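Local coordinates for protein ATP-dependent DNA ligase (Mycobacterium tuberculosis, PDB 6NHX) that seals breaks in double-stranded DNA at the expense of ATP, acting as the ligase part of a bacterial non-homologous end-joining repair enzyme, at residues A[34-40]-A[75-81]; A[105-109]-A[140-144]; A[31-35]-A[90-96]. The protein carries 1 engineered substitution. One frame throughout, in Å; residues are numbered along the deposited sequence.

Interaction 1 (A[34-40]-A[75-81]). With ATP (adenosine-5'-triphosphate), chain B.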
# COMPACT_ATOMS: atom_id res chain seq x y z
N GLY A 34 -0.68 2.97 0.30
CA GLY A 34 -1.42 3.60 1.39
C GLY A 34 -2.40 2.61 1.98
O GLY A 34 -2.16 1.39 1.90
N TYR A 35 -3.50 3.09 2.54
CA TYR A 35 -4.56 2.24 3.05
C TYR A 35 -5.81 2.46 2.21
O TYR A 35 -6.21 3.60 1.96
CB TYR A 35 -4.88 2.54 4.51
CG TYR A 35 -3.85 2.13 5.53
CD1 TYR A 35 -3.07 0.99 5.38
CD2 TYR A 35 -3.67 2.89 6.67
CE1 TYR A 35 -2.13 0.63 6.34
CE2 TYR A 35 -2.74 2.55 7.63
CZ TYR A 35 -1.98 1.43 7.46
OH TYR A 35 -1.07 1.12 8.45
N ARG A 36 -6.42 1.36 1.78
CA ARG A 36 -7.63 1.43 0.97
C ARG A 36 -8.81 1.90 1.81
O ARG A 36 -9.04 1.40 2.91
CB ARG A 36 -7.93 0.04 0.42
CG ARG A 36 -9.06 0.02 -0.58
CD ARG A 36 -8.62 0.55 -1.93
NE ARG A 36 -9.61 0.31 -2.97
CZ ARG A 36 -9.70 -0.81 -3.68
NH1 ARG A 36 -8.85 -1.80 -3.47
NH2 ARG A 36 -10.64 -0.93 -4.60
N LEU A 37 -9.58 2.86 1.28
CA LEU A 37 -10.75 3.35 1.98
C LEU A 37 -11.93 3.47 1.03
O LEU A 37 -11.77 3.93 -0.11
CB LEU A 37 -10.52 4.73 2.59
CG LEU A 37 -9.60 4.80 3.81
CD1 LEU A 37 -9.54 6.22 4.34
CD2 LEU A 37 -10.04 3.82 4.91
N LEU A 38 -13.10 3.07 1.50
CA LEU A 38 -14.37 3.46 0.90
C LEU A 38 -14.90 4.63 1.71
O LEU A 38 -14.88 4.60 2.94
CB LEU A 38 -15.37 2.30 0.91
CG LEU A 38 -14.95 1.07 0.08
CD1 LEU A 38 -15.98 -0.02 0.21
CD2 LEU A 38 -14.74 1.43 -1.39
N VAL A 39 -15.35 5.67 1.01
CA VAL A 39 -15.70 6.94 1.63
C VAL A 39 -17.14 7.28 1.26
O VAL A 39 -17.47 7.39 0.08
CB VAL A 39 -14.77 8.07 1.18
CG1 VAL A 39 -15.23 9.43 1.74
CG2 VAL A 39 -13.32 7.75 1.55
N GLU A 40 -17.99 7.46 2.27
CA GLU A 40 -19.35 7.92 2.07
C GLU A 40 -19.42 9.37 2.52
O GLU A 40 -19.14 9.67 3.69
CB GLU A 40 -20.32 7.08 2.89
CG GLU A 40 -21.77 7.50 2.77
CD GLU A 40 -22.60 6.84 3.83
OE1 GLU A 40 -23.37 5.92 3.48
OE2 GLU A 40 -22.48 7.23 5.01
N VAL A 75 -22.28 10.96 -2.07
CA VAL A 75 -21.41 10.15 -2.91
C VAL A 75 -20.77 9.03 -2.11
O VAL A 75 -20.60 9.11 -0.89
CB VAL A 75 -20.31 10.96 -3.64
CG1 VAL A 75 -20.92 11.97 -4.59
CG2 VAL A 75 -19.38 11.62 -2.63
N VAL A 76 -20.41 7.96 -2.82
CA VAL A 76 -19.53 6.93 -2.31
C VAL A 76 -18.32 6.87 -3.23
O VAL A 76 -18.47 6.68 -4.44
CB VAL A 76 -20.23 5.57 -2.21
CG1 VAL A 76 -19.23 4.49 -1.83
CG2 VAL A 76 -21.37 5.62 -1.21
N LEU A 77 -17.14 7.05 -2.66
CA LEU A 77 -15.89 7.03 -3.39
C LEU A 77 -15.05 5.85 -2.93
O LEU A 77 -15.19 5.35 -1.81
CB LEU A 77 -15.09 8.31 -3.13
CG LEU A 77 -15.87 9.58 -3.44
CD1 LEU A 77 -15.39 10.71 -2.55
CD2 LEU A 77 -15.72 9.93 -4.90
N ASP A 78 -14.19 5.40 -3.83
CA ASP A 78 -13.17 4.41 -3.56
C ASP A 78 -11.82 5.06 -3.81
O ASP A 78 -11.66 5.81 -4.78
CB ASP A 78 -13.36 3.23 -4.51
CG ASP A 78 -12.46 2.04 -4.21
OD1 ASP A 78 -11.74 2.01 -3.19
OD2 ASP A 78 -12.48 1.10 -5.04
N GLY A 79 -10.85 4.80 -2.95
CA GLY A 79 -9.54 5.36 -3.16
C GLY A 79 -8.57 4.92 -2.08
O GLY A 79 -8.82 3.96 -1.36
N GLU A 80 -7.48 5.68 -1.97
CA GLU A 80 -6.39 5.35 -1.06
C GLU A 80 -6.14 6.52 -0.13
O GLU A 80 -6.02 7.66 -0.59
CB GLU A 80 -5.11 5.06 -1.85
CG GLU A 80 -4.08 4.23 -1.11
CD GLU A 80 -4.24 2.75 -1.39
OE1 GLU A 80 -5.13 2.38 -2.18
OE2 GLU A 80 -3.47 1.95 -0.82
N ALA A 81 -6.06 6.26 1.18
CA ALA A 81 -5.50 7.24 2.09
C ALA A 81 -3.98 7.14 2.01
O ALA A 81 -3.43 6.04 2.05
CB ALA A 81 -5.97 6.97 3.52
PG ATP B . -3.85 -6.79 -1.94
O1G ATP B . -4.05 -6.73 -3.45
O2G ATP B . -4.45 -8.01 -1.26
O3G ATP B . -4.24 -5.49 -1.26
PB ATP B . -1.14 -5.93 -1.26
O1B ATP B . 0.18 -6.65 -1.14
O2B ATP B . -1.65 -5.06 -0.13
O3B ATP B . -2.26 -7.00 -1.70
PA ATP B . -0.03 -4.81 -3.69
O1A ATP B . 0.30 -6.13 -4.30
O2A ATP B . 0.99 -3.87 -3.08
O3A ATP B . -1.16 -5.06 -2.59
O5' ATP B . -1.03 -4.01 -4.68
C5' ATP B . -1.29 -2.63 -4.49
C4' ATP B . -2.39 -2.41 -3.45
O4' ATP B . -2.73 -1.02 -3.48
C3' ATP B . -3.66 -3.18 -3.73
O3' ATP B . -4.37 -3.35 -2.50
C2' ATP B . -4.41 -2.20 -4.58
O2' ATP B . -5.82 -2.44 -4.59
C1' ATP B . -4.08 -0.86 -3.93
N9 ATP B . -4.03 0.24 -4.91
C8 ATP B . -3.06 1.19 -5.00
N7 ATP B . -3.35 2.08 -5.99
C5 ATP B . -4.52 1.70 -6.52
C6 ATP B . -5.37 2.17 -7.60
N6 ATP B . -5.01 3.23 -8.33
N1 ATP B . -6.50 1.50 -7.85
C2 ATP B . -6.88 0.43 -7.15
N3 ATP B . -6.14 -0.08 -6.15
C4 ATP B . -4.97 0.50 -5.81
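Two neighbouring antiparallel strands, 35-40 and 75-81, form an inner ladder of the antiparallel sheet that walls one side of the ATP pocket in the nucleotidyltransferase domain of this DNA ligase. Six bridges run from Tyr35-Ala81 to Glu40-Val76. The hydrogen-bonded pairs Tyr35-Ala81, Leu37-Gly79 and Val39-Leu77 each give two backbone bonds, among them Val39 N to Leu77 O and Leu77 N to Val39 O, both 2.8 Å. Beyond Tyr35, the face of these pairs carries Leu37, Val39, Leu77 and Ala81, apolar residues suited to a buried layer: Leu37 CD1 lies 3.7 Å from Ala81 CB, and Val39 packs against Leu77 and, beyond the pair, Phe106. The other face turns polar near the nucleotide. Glu80 OE1 comes within 3.6 Å of ATP N9, while the long side chain of Arg36 reaches diagonally to Asp78, which also bonds Tyr174, and lays one guanidinium face toward the adenine. Two nearly straight bonds make this salt bridge bidentate: Arg36 NE to Asp78 OD1 at 2.7 Å and Arg36 NH2 to Asp78 OD2 at 2.8 Å.

Interaction 2 (A[105-109]-A[140-144]). With ATP (adenosine-5'-triphosphate), chain B.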
# COMPACT_ATOMS: atom_id res chain seq x y z
N GLU A 105 -3.89 12.44 3.00
CA GLU A 105 -4.76 12.77 1.88
C GLU A 105 -5.58 11.55 1.50
O GLU A 105 -5.18 10.41 1.73
CB GLU A 105 -3.94 13.20 0.66
CG GLU A 105 -3.11 14.44 0.91
CD GLU A 105 -2.57 15.09 -0.34
OE1 GLU A 105 -3.16 14.93 -1.42
OE2 GLU A 105 -1.56 15.81 -0.23
N PHE A 106 -6.72 11.80 0.87
CA PHE A 106 -7.49 10.75 0.21
C PHE A 106 -7.38 10.97 -1.29
O PHE A 106 -7.74 12.04 -1.79
CB PHE A 106 -8.94 10.76 0.67
CG PHE A 106 -9.80 9.74 -0.03
CD1 PHE A 106 -9.60 8.37 0.15
CD2 PHE A 106 -10.80 10.15 -0.89
CE1 PHE A 106 -10.40 7.45 -0.50
CE2 PHE A 106 -11.60 9.22 -1.55
CZ PHE A 106 -11.40 7.89 -1.35
N TRP A 107 -6.85 9.97 -2.00
CA TRP A 107 -6.77 10.01 -3.46
C TRP A 107 -7.85 9.07 -3.99
O TRP A 107 -7.74 7.85 -3.86
CB TRP A 107 -5.39 9.59 -3.96
CG TRP A 107 -4.32 10.66 -3.72
CD1 TRP A 107 -4.45 11.79 -2.97
CD2 TRP A 107 -2.98 10.68 -4.23
NE1 TRP A 107 -3.27 12.52 -2.99
CE2 TRP A 107 -2.36 11.85 -3.76
CE3 TRP A 107 -2.24 9.82 -5.05
CZ2 TRP A 107 -1.04 12.19 -4.07
CZ3 TRP A 107 -0.92 10.16 -5.36
CH2 TRP A 107 -0.34 11.32 -4.86
N ALA A 108 -8.87 9.66 -4.60
CA ALA A 108 -10.00 8.89 -5.09
C ALA A 108 -9.70 8.32 -6.47
O ALA A 108 -9.14 9.01 -7.33
CB ALA A 108 -11.23 9.80 -5.19
N PHE A 109 -10.13 7.08 -6.68
CA PHE A 109 -10.00 6.46 -8.00
C PHE A 109 -11.25 5.74 -8.49
O PHE A 109 -11.24 5.21 -9.61
CB PHE A 109 -8.74 5.57 -8.13
CG PHE A 109 -8.53 4.58 -7.01
CD1 PHE A 109 -9.45 3.55 -6.77
CD2 PHE A 109 -7.36 4.63 -6.23
CE1 PHE A 109 -9.23 2.62 -5.75
CE2 PHE A 109 -7.15 3.71 -5.21
CZ PHE A 109 -8.08 2.70 -4.97
N LEU A 140 -12.06 17.43 -4.02
CA LEU A 140 -11.71 16.02 -4.10
C LEU A 140 -10.51 15.84 -5.01
O LEU A 140 -10.44 16.44 -6.09
CB LEU A 140 -12.92 15.28 -4.66
CG LEU A 140 -12.91 13.75 -4.73
CD1 LEU A 140 -12.73 13.13 -3.36
CD2 LEU A 140 -14.22 13.30 -5.34
N THR A 141 -9.59 14.97 -4.59
CA THR A 141 -8.34 14.69 -5.31
C THR A 141 -8.49 13.41 -6.13
O THR A 141 -8.63 12.32 -5.56
CB THR A 141 -7.19 14.57 -4.30
OG1 THR A 141 -7.14 15.75 -3.50
CG2 THR A 141 -5.86 14.37 -5.01
N VAL A 142 -8.46 13.55 -7.45
CA VAL A 142 -8.58 12.42 -8.37
C VAL A 142 -7.39 12.43 -9.31
O VAL A 142 -7.36 13.13 -10.31
CB VAL A 142 -9.90 12.48 -9.17
CG1 VAL A 142 -9.94 11.32 -10.17
CG2 VAL A 142 -11.09 12.40 -8.23
N PRO A 143 -6.37 11.61 -9.03
CA PRO A 143 -5.23 11.53 -9.95
C PRO A 143 -5.67 11.10 -11.34
O PRO A 143 -6.52 10.23 -11.51
CB PRO A 143 -4.32 10.47 -9.31
CG PRO A 143 -4.61 10.58 -7.83
CD PRO A 143 -6.11 10.93 -7.75
N GLU A 144 -5.06 11.73 -12.34
CA GLU A 144 -5.39 11.44 -13.73
C GLU A 144 -4.88 10.06 -14.16
O GLU A 144 -3.98 9.45 -13.56
CB GLU A 144 -4.78 12.51 -14.64
CG GLU A 144 -5.41 13.89 -14.46
CD GLU A 144 -4.69 14.97 -15.25
OE1 GLU A 144 -5.24 16.10 -15.35
OE2 GLU A 144 -3.59 14.70 -15.76
PG ATP B . -3.85 -6.79 -1.94
O1G ATP B . -4.05 -6.73 -3.45
O2G ATP B . -4.45 -8.01 -1.26
O3G ATP B . -4.24 -5.49 -1.26
PB ATP B . -1.14 -5.93 -1.26
O1B ATP B . 0.18 -6.65 -1.14
O2B ATP B . -1.65 -5.06 -0.13
O3B ATP B . -2.26 -7.00 -1.70
PA ATP B . -0.03 -4.81 -3.69
O1A ATP B . 0.30 -6.13 -4.30
O2A ATP B . 0.99 -3.87 -3.08
O3A ATP B . -1.16 -5.06 -2.59
O5' ATP B . -1.03 -4.01 -4.68
C5' ATP B . -1.29 -2.63 -4.49
C4' ATP B . -2.39 -2.41 -3.45
O4' ATP B . -2.73 -1.02 -3.48
C3' ATP B . -3.66 -3.18 -3.73
O3' ATP B . -4.37 -3.35 -2.50
C2' ATP B . -4.41 -2.20 -4.58
O2' ATP B . -5.82 -2.44 -4.59
C1' ATP B . -4.08 -0.86 -3.93
N9 ATP B . -4.03 0.24 -4.91
C8 ATP B . -3.06 1.19 -5.00
N7 ATP B . -3.35 2.08 -5.99
C5 ATP B . -4.52 1.70 -6.52
C6 ATP B . -5.37 2.17 -7.60
N6 ATP B . -5.01 3.23 -8.33
N1 ATP B . -6.50 1.50 -7.85
C2 ATP B . -6.88 0.43 -7.15
N3 ATP B . -6.14 -0.08 -6.15
C4 ATP B . -4.97 0.50 -5.81
O HOH W 1 -5.88 15.70 -1.24
O HOH W 2 -9.90 13.55 -2.07
O HOH W 3 -7.65 8.50 -9.65
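An irregular segment, 140-144, follows helix 124-136 and lies along the first residues of strand 105-114, beside the antiparallel sheet of the nucleotidyltransferase domain. Leu140 comes first, a flexible apolar residue that packs against the strand: its CD1 sits 4.1 Å from Ala108 CB and 4.3 Å from Phe106 CD2, at the edge of that ring. Thr141 contributes both backbone and side chain. Its O accepts the one direct hydrogen bond of the contact, from Ala108 N at 2.8 Å, and its N reaches Phe106 O through a water. The methyl CG2 lies 3.6 Å from Trp107 CD1, whereas OG1 meets a second water that also bonds Glu105 OE1, so this beta-branched residue serves an apolar and a polar neighbour at once. Val142 turns CG2 to within 4.0 Å of Ala108 CB and also touches helix 124-136; the small Ala108 lets the loop come this close. Pro143, rigid and without an amide proton, rests CG 3.7 Å from Trp107 CE3. Trp107 in turn packs edge-to-face with Trp32, and Phe109, two residues further along the strand, lays a ring face over the adenine, so the loop covers a strand that lines the pocket. A third water closes this end, donating to Ala108 O and to Pro143 O, each at 2.8 Å.

Interaction 3 (A[31-35]-A[90-96]). Engineered in segment 31-35: Met31 (natural residue Lys). With ATP (adenosine-5'-triphosphate), chain B.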
# COMPACT_ATOMS: atom_id res chain seq x y z
N MET A 31 -0.17 3.12 -9.16
CA MET A 31 -0.36 2.36 -7.93
C MET A 31 0.12 3.21 -6.75
O MET A 31 1.30 3.58 -6.70
CB MET A 31 0.44 1.06 -7.99
CG MET A 31 0.36 0.27 -6.69
SD MET A 31 1.48 -1.13 -6.67
CE MET A 31 0.70 -2.19 -7.89
N TRP A 32 -0.78 3.48 -5.81
CA TRP A 32 -0.52 4.36 -4.66
C TRP A 32 -0.39 3.52 -3.39
O TRP A 32 -1.35 2.86 -2.98
CB TRP A 32 -1.65 5.38 -4.49
CG TRP A 32 -2.11 6.01 -5.77
CD1 TRP A 32 -3.39 6.01 -6.29
CD2 TRP A 32 -1.29 6.71 -6.72
NE1 TRP A 32 -3.41 6.69 -7.49
CE2 TRP A 32 -2.13 7.10 -7.79
CE3 TRP A 32 0.08 7.02 -6.79
CZ2 TRP A 32 -1.65 7.83 -8.89
CZ3 TRP A 32 0.56 7.73 -7.89
CH2 TRP A 32 -0.31 8.12 -8.93
N ASP A 33 0.79 3.54 -2.76
CA ASP A 33 0.95 2.84 -1.48
C ASP A 33 0.25 3.62 -0.38
O ASP A 33 0.53 4.80 -0.15
CB ASP A 33 2.43 2.68 -1.13
CG ASP A 33 3.04 1.39 -1.67
OD1 ASP A 33 2.44 0.80 -2.59
OD2 ASP A 33 4.11 0.96 -1.18
N GLY A 34 -0.68 2.97 0.30
CA GLY A 34 -1.42 3.60 1.39
C GLY A 34 -2.40 2.61 1.98
O GLY A 34 -2.16 1.39 1.90
N TYR A 35 -3.50 3.09 2.54
CA TYR A 35 -4.56 2.24 3.05
C TYR A 35 -5.81 2.46 2.21
O TYR A 35 -6.21 3.60 1.96
CB TYR A 35 -4.88 2.54 4.51
CG TYR A 35 -3.85 2.13 5.53
CD1 TYR A 35 -3.07 0.99 5.38
CD2 TYR A 35 -3.67 2.89 6.67
CE1 TYR A 35 -2.13 0.63 6.34
CE2 TYR A 35 -2.74 2.55 7.63
CZ TYR A 35 -1.98 1.43 7.46
OH TYR A 35 -1.07 1.12 8.45
N PRO A 90 3.26 8.84 -2.45
CA PRO A 90 2.70 8.07 -1.33
C PRO A 90 3.71 7.07 -0.79
O PRO A 90 4.40 6.38 -1.55
CB PRO A 90 1.49 7.37 -1.94
CG PRO A 90 1.04 8.33 -3.02
CD PRO A 90 2.32 8.88 -3.60
N SER A 91 3.82 7.02 0.54
CA SER A 91 4.76 6.12 1.22
C SER A 91 3.99 5.25 2.19
O SER A 91 3.34 5.75 3.11
CB SER A 91 5.79 6.93 2.01
OG SER A 91 6.49 6.10 2.93
N PHE A 92 4.09 3.94 2.02
CA PHE A 92 3.40 3.04 2.93
C PHE A 92 3.99 3.14 4.33
O PHE A 92 3.24 3.18 5.31
CB PHE A 92 3.49 1.61 2.41
CG PHE A 92 2.75 0.63 3.23
CD1 PHE A 92 3.40 -0.46 3.79
CD2 PHE A 92 1.39 0.79 3.45
CE1 PHE A 92 2.71 -1.38 4.55
CE2 PHE A 92 0.69 -0.13 4.22
CZ PHE A 92 1.36 -1.21 4.77
N SER A 93 5.32 3.18 4.45
CA SER A 93 5.94 3.22 5.77
C SER A 93 5.61 4.53 6.48
O SER A 93 5.42 4.54 7.70
CB SER A 93 7.45 2.99 5.69
OG SER A 93 8.12 4.02 4.98
N GLN A 94 5.52 5.65 5.75
CA GLN A 94 5.14 6.89 6.41
C GLN A 94 3.68 6.87 6.85
O GLN A 94 3.34 7.44 7.89
CB GLN A 94 5.47 8.11 5.56
CG GLN A 94 6.97 8.23 5.34
CD GLN A 94 7.40 9.58 4.82
OE1 GLN A 94 6.79 10.60 5.11
NE2 GLN A 94 8.49 9.59 4.06
N MET A 95 2.81 6.22 6.08
CA MET A 95 1.44 6.01 6.53
C MET A 95 1.40 5.13 7.78
O MET A 95 0.77 5.48 8.78
CB MET A 95 0.61 5.40 5.40
CG MET A 95 -0.74 4.89 5.86
SD MET A 95 -1.80 6.18 6.53
CE MET A 95 -2.19 7.10 5.06
N GLN A 96 2.11 4.00 7.74
CA GLN A 96 2.11 3.08 8.87
C GLN A 96 2.67 3.72 10.13
O GLN A 96 2.27 3.34 11.25
CB GLN A 96 2.96 1.86 8.50
CG GLN A 96 2.25 0.56 8.63
CD GLN A 96 3.14 -0.61 8.28
OE1 GLN A 96 4.36 -0.47 8.12
NE2 GLN A 96 2.53 -1.77 8.15
PG ATP B . -3.85 -6.79 -1.94
O1G ATP B . -4.05 -6.73 -3.45
O2G ATP B . -4.45 -8.01 -1.26
O3G ATP B . -4.24 -5.49 -1.26
PB ATP B . -1.14 -5.93 -1.26
O1B ATP B . 0.18 -6.65 -1.14
O2B ATP B . -1.65 -5.06 -0.13
O3B ATP B . -2.26 -7.00 -1.70
PA ATP B . -0.03 -4.81 -3.69
O1A ATP B . 0.30 -6.13 -4.30
O2A ATP B . 0.99 -3.87 -3.08
O3A ATP B . -1.16 -5.06 -2.59
O5' ATP B . -1.03 -4.01 -4.68
C5' ATP B . -1.29 -2.63 -4.49
C4' ATP B . -2.39 -2.41 -3.45
O4' ATP B . -2.73 -1.02 -3.48
C3' ATP B . -3.66 -3.18 -3.73
O3' ATP B . -4.37 -3.35 -2.50
C2' ATP B . -4.41 -2.20 -4.58
O2' ATP B . -5.82 -2.44 -4.59
C1' ATP B . -4.08 -0.86 -3.93
N9 ATP B . -4.03 0.24 -4.91
C8 ATP B . -3.06 1.19 -5.00
N7 ATP B . -3.35 2.08 -5.99
C5 ATP B . -4.52 1.70 -6.52
C6 ATP B . -5.37 2.17 -7.60
N6 ATP B . -5.01 3.23 -8.33
N1 ATP B . -6.50 1.50 -7.85
C2 ATP B . -6.88 0.43 -7.15
N3 ATP B . -6.14 -0.08 -6.15
C4 ATP B . -4.97 0.50 -5.81
O HOH W 4 0.78 6.44 2.01
O HOH W 5 5.65 2.81 -0.11
O HOH W 6 3.50 4.70 -3.44
O HOH W 7 -0.31 -1.42 8.71
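Tyr35, Phe92 and Pro90 are at the centre of the contact where the loop beside the adenine meets the short helix 92-96. Tyr35 loses the most surface. Its broad ring takes Met95 on one face, a CH-pi contact with CG 3.9 Å from the ring centroid, and the sulfur adds an oblique Met-aromatic approach at 4.5 Å from SD to that centroid; the pliable thioether suits such a ring. Phe92 CE2 lies 3.6 Å from Tyr35 CE1, with the two rings almost perpendicular and obliquely placed. The Tyr35 hydroxyl shares a water with Gln96 NE2, which also bonds Leu295 O. Just ahead of the helix, Pro90 sets its compact ring against the backbone of Asp33, with CB 3.3 Å from Asp33 O and CG 4.1 Å from Trp32 CE3. No direct hydrogen bond joins the segments; waters do so instead, one linking Asp33 OD2 (2.6 Å) to Phe92 N (2.9 Å). Asp33 also forms a salt bridge with Arg293 and, together with Glu163, probably binds manganese. Next to it Trp32 N donates to ATP N7 at 2.9 Å; Met31 is an engineered replacement for lysine. Capped by Ser91 OG, which accepts from Gln94 N, the helix follows strand 74-82 and rests Met95 on Ala81, beside the connection from strand 26-31 to strand 35-42.

Interaction 1 is the buried one, a continuous backbone ladder with a salt bridge near the nucleotide. Interactions 2 and 3 are partly buried: the former brings loop 140-144 against the sheet, the latter a short helix against loop 31-35. Interactions 1 and 2 reach the same sheet through the neighbouring strands 74-82 and 105-114: Glu80 O lies 2.8 Å from Trp107 N. Interaction 2 adds one direct backbone bond, apolar contacts and waters; interaction 3 has no direct hydrogen bond and relies on aromatic, methionine and proline packing and on waters. Gly34 and Tyr35 belong to interactions 1 and 3, carrying the chain from loop into strand. Trp107 meets Trp32 and Pro90, joining 2 to 3, and all three contacts border ATP.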